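Local coordinates for pseudoperoxidase (Leishmania major, PDB 5VIA), which binds a heme b whose iron takes a cysteine and a histidine as axial ligands, within a fold of the peroxidase family, at residues H142-L147 against T275-S280. Sequence-based numbering, arbitrary orientation.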
ATOM      1  N   HIS A 142     -11.972   4.149  -3.125  1.00 23.23           N
ATOM      2  CA  HIS A 142     -13.290   4.081  -2.490  1.00 23.85           C
ATOM      3  C   HIS A 142     -13.759   2.630  -2.479  1.00 25.30           C
ATOM      4  O   HIS A 142     -14.464   2.197  -1.557  1.00 25.33           O
ATOM      5  CB  HIS A 142     -14.306   4.953  -3.233  1.00 23.78           C
ATOM      6  CG  HIS A 142     -14.215   6.417  -2.914  1.00 24.44           C
ATOM      7  ND1 HIS A 142     -14.498   6.926  -1.662  1.00 23.73           N
ATOM      8  CD2 HIS A 142     -13.927   7.485  -3.697  1.00 24.84           C
ATOM      9  CE1 HIS A 142     -14.363   8.240  -1.682  1.00 23.95           C
ATOM     10  NE2 HIS A 142     -14.025   8.609  -2.907  1.00 25.87           N
ATOM     11  N   ALA A 143     -13.354   1.875  -3.500  1.00 25.59           N
ATOM     12  CA  ALA A 143     -13.823   0.505  -3.675  1.00 25.43           C
ATOM     13  C   ALA A 143     -13.163  -0.520  -2.744  1.00 25.16           C
ATOM     14  O   ALA A 143     -13.543  -1.689  -2.747  1.00 27.08           O
ATOM     15  CB  ALA A 143     -13.676   0.088  -5.140  1.00 24.59           C
ATOM     16  N   LEU A 144     -12.191  -0.082  -1.948  1.00 24.45           N
ATOM     17  CA  LEU A 144     -11.496  -0.953  -1.000  1.00 23.94           C
ATOM     18  C   LEU A 144     -12.249  -1.039   0.325  1.00 26.35           C
ATOM     19  O   LEU A 144     -11.670  -0.781   1.380  1.00 26.60           O
ATOM     20  CB  LEU A 144     -10.072  -0.424  -0.752  1.00 23.25           C
ATOM     21  CG  LEU A 144      -9.207  -0.189  -2.007  1.00 24.85           C
ATOM     22  CD1 LEU A 144      -7.813   0.287  -1.635  1.00 25.02           C
ATOM     23  CD2 LEU A 144      -9.096  -1.454  -2.830  1.00 26.11           C
ATOM     24  N   GLY A 145     -13.541  -1.375   0.265  1.00 28.82           N
ATOM     25  CA  GLY A 145     -14.348  -1.541   1.464  1.00 28.72           C
ATOM     26  C   GLY A 145     -15.394  -0.448   1.670  1.00 29.90           C
ATOM     27  O   GLY A 145     -16.073  -0.426   2.693  1.00 32.60           O
ATOM     28  N   GLY A 146     -15.524   0.457   0.707  1.00 22.32           N
ATOM     29  CA  GLY A 146     -16.402   1.602   0.860  1.00 22.74           C
ATOM     30  C   GLY A 146     -15.772   2.647   1.761  1.00 25.02           C
ATOM     31  O   GLY A 146     -16.306   2.957   2.831  1.00 24.31           O
ATOM     32  N   LEU A 147     -14.626   3.176   1.328  1.00 24.86           N
ATOM     33  CA  LEU A 147     -13.906   4.194   2.084  1.00 24.68           C
ATOM     34  C   LEU A 147     -14.518   5.579   1.870  1.00 25.13           C
ATOM     35  O   LEU A 147     -15.025   5.876   0.778  1.00 25.38           O
ATOM     36  CB  LEU A 147     -12.434   4.241   1.630  1.00 23.82           C
ATOM     37  CG  LEU A 147     -11.604   2.967   1.651  1.00 24.53           C
ATOM     38  CD1 LEU A 147     -10.134   3.326   1.449  1.00 23.91           C
ATOM     39  CD2 LEU A 147     -11.769   2.280   2.956  1.00 25.99           C
ATOM     40  N   THR A 275      -7.794  -0.855   8.026  1.00 22.60           N
ATOM     41  CA  THR A 275      -8.655  -1.946   8.454  1.00 25.24           C
ATOM     42  C   THR A 275      -9.759  -2.275   7.433  1.00 25.49           C
ATOM     43  O   THR A 275      -9.967  -3.449   7.105  1.00 25.61           O
ATOM     44  CB  THR A 275      -9.243  -1.660   9.857  1.00 28.26           C
ATOM     45  OG1 THR A 275      -8.210  -1.843  10.832  1.00 29.24           O
ATOM     46  CG2 THR A 275     -10.404  -2.608  10.173  1.00 26.51           C
ATOM     47  N   LYS A 276     -10.477  -1.270   6.930  1.00 25.07           N
ATOM     48  CA  LYS A 276     -11.491  -1.516   5.897  0.68 24.76           C
ATOM     49  C   LYS A 276     -10.865  -2.189   4.676  1.00 23.77           C
ATOM     50  O   LYS A 276     -11.435  -3.116   4.097  1.00 23.33           O
ATOM     51  CB  LYS A 276     -12.149  -0.212   5.443  0.68 25.05           C
ATOM     52  CG  LYS A 276     -13.194   0.400   6.382  0.68 31.05           C
ATOM     53  CD  LYS A 276     -13.911   1.546   5.637  0.68 34.00           C
ATOM     54  CE  LYS A 276     -15.066   2.195   6.411  0.68 34.80           C
ATOM     55  NZ  LYS A 276     -15.611   3.404   5.675  0.68 25.73           N
ATOM     56  N   MET A 277      -9.694  -1.711   4.278  1.00 25.09           N
ATOM     57  CA  MET A 277      -9.027  -2.292   3.120  1.00 24.24           C
ATOM     58  C   MET A 277      -8.732  -3.772   3.307  1.00 22.58           C
ATOM     59  O   MET A 277      -9.013  -4.575   2.424  1.00 25.66           O
ATOM     60  CB  MET A 277      -7.725  -1.544   2.808  1.00 22.26           C
ATOM     61  CG  MET A 277      -7.041  -2.082   1.562  1.00 25.09           C
ATOM     62  SD  MET A 277      -5.496  -1.234   1.196  1.00 23.95           S
ATOM     63  CE  MET A 277      -4.502  -1.757   2.596  1.00 22.35           C
ATOM     64  N   ILE A 278      -8.166  -4.146   4.453  1.00 22.66           N
ATOM     65  CA  ILE A 278      -7.756  -5.534   4.637  1.00 24.66           C
ATOM     66  C   ILE A 278      -8.930  -6.449   4.976  1.00 27.46           C
ATOM     67  O   ILE A 278      -8.771  -7.665   4.992  1.00 27.16           O
ATOM     68  CB  ILE A 278      -6.633  -5.693   5.683  1.00 24.48           C
ATOM     69  CG1 ILE A 278      -7.072  -5.157   7.050  1.00 25.35           C
ATOM     70  CG2 ILE A 278      -5.358  -4.987   5.194  1.00 21.33           C
ATOM     71  CD1 ILE A 278      -6.077  -5.436   8.162  1.00 26.92           C
ATOM     72  N   GLU A 279     -10.099  -5.863   5.247  1.00 24.42           N
ATOM     73  CA  GLU A 279     -11.314  -6.656   5.470  1.00 26.13           C
ATOM     74  C   GLU A 279     -12.221  -6.642   4.250  1.00 24.12           C
ATOM     75  O   GLU A 279     -13.162  -7.440   4.163  1.00 26.69           O
ATOM     76  CB  GLU A 279     -12.094  -6.148   6.695  1.00 27.36           C
ATOM     77  CG  GLU A 279     -11.330  -6.262   8.016  1.00 29.28           C
ATOM     78  CD  GLU A 279     -12.183  -5.921   9.235  1.00 29.64           C
ATOM     79  OE1 GLU A 279     -13.321  -5.411   9.072  1.00 30.22           O
ATOM     80  OE2 GLU A 279     -11.707  -6.164  10.362  1.00 30.24           O
ATOM     81  N   SER A 280     -11.939  -5.743   3.309  1.00 24.33           N
ATOM     82  CA  SER A 280     -12.795  -5.574   2.124  1.00 26.14           C
ATOM     83  C   SER A 280     -12.912  -6.834   1.275  1.00 28.85           C
ATOM     84  O   SER A 280     -11.918  -7.538   1.030  1.00 27.21           O
ATOM     85  CB  SER A 280     -12.312  -4.411   1.256  1.00 23.32           C
ATOM     86  OG  SER A 280     -10.979  -4.614   0.788  1.00 23.75           O
TER
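Lys276 reaches from the helix to the loop 142-147 and, in the conformer described here, donates from NZ to Gly146 O at 3.0 Å, meeting the carbonyl with a C=O...N angle of 140° and 28° out of its plane. Beyond CG the chain is extended, and the side chain of Leu147 passes it antiparallel, with Leu147 CD2 touching both CB and CD of Lys276, each at 3.5 Å. NZ is chiefly paired with Glu151, whose OE1 forms a salt bridge with it; the loop carbonyl is thus a second acceptor.

Leu144 and Met277 lie alongside each other with their tips in the same direction, Leu144 CD1 being 4.0 Å from Met277 SD. Leu144 centres an inverse gamma turn, and its O receives a CA-H...O contact from Met277 CA (3.5 Å, 142° at the hydrogen).

Gly145, with no side chain and a positive phi, lies with its CA 4.4 Å from Ser280 CA. Ser280 CB packs on the loop backbone, 3.4 Å from Gly145 N, while its OG turns back to bond Met277 O at 2.6 Å. In the second shell, His142 ND1 bonds Leu147 O, which lies in the ring plane, and this closes the loop onto itself.

Met277 also touches the heme, so the contact borders the cofactor pocket. It joins the C-terminal end of helix 263-279 to the connection between helices 137-142 and 149-155, with helix 33-49 packing on Leu144, Met277 and Ser280 and helix 149-155 on Leu147 and Met277.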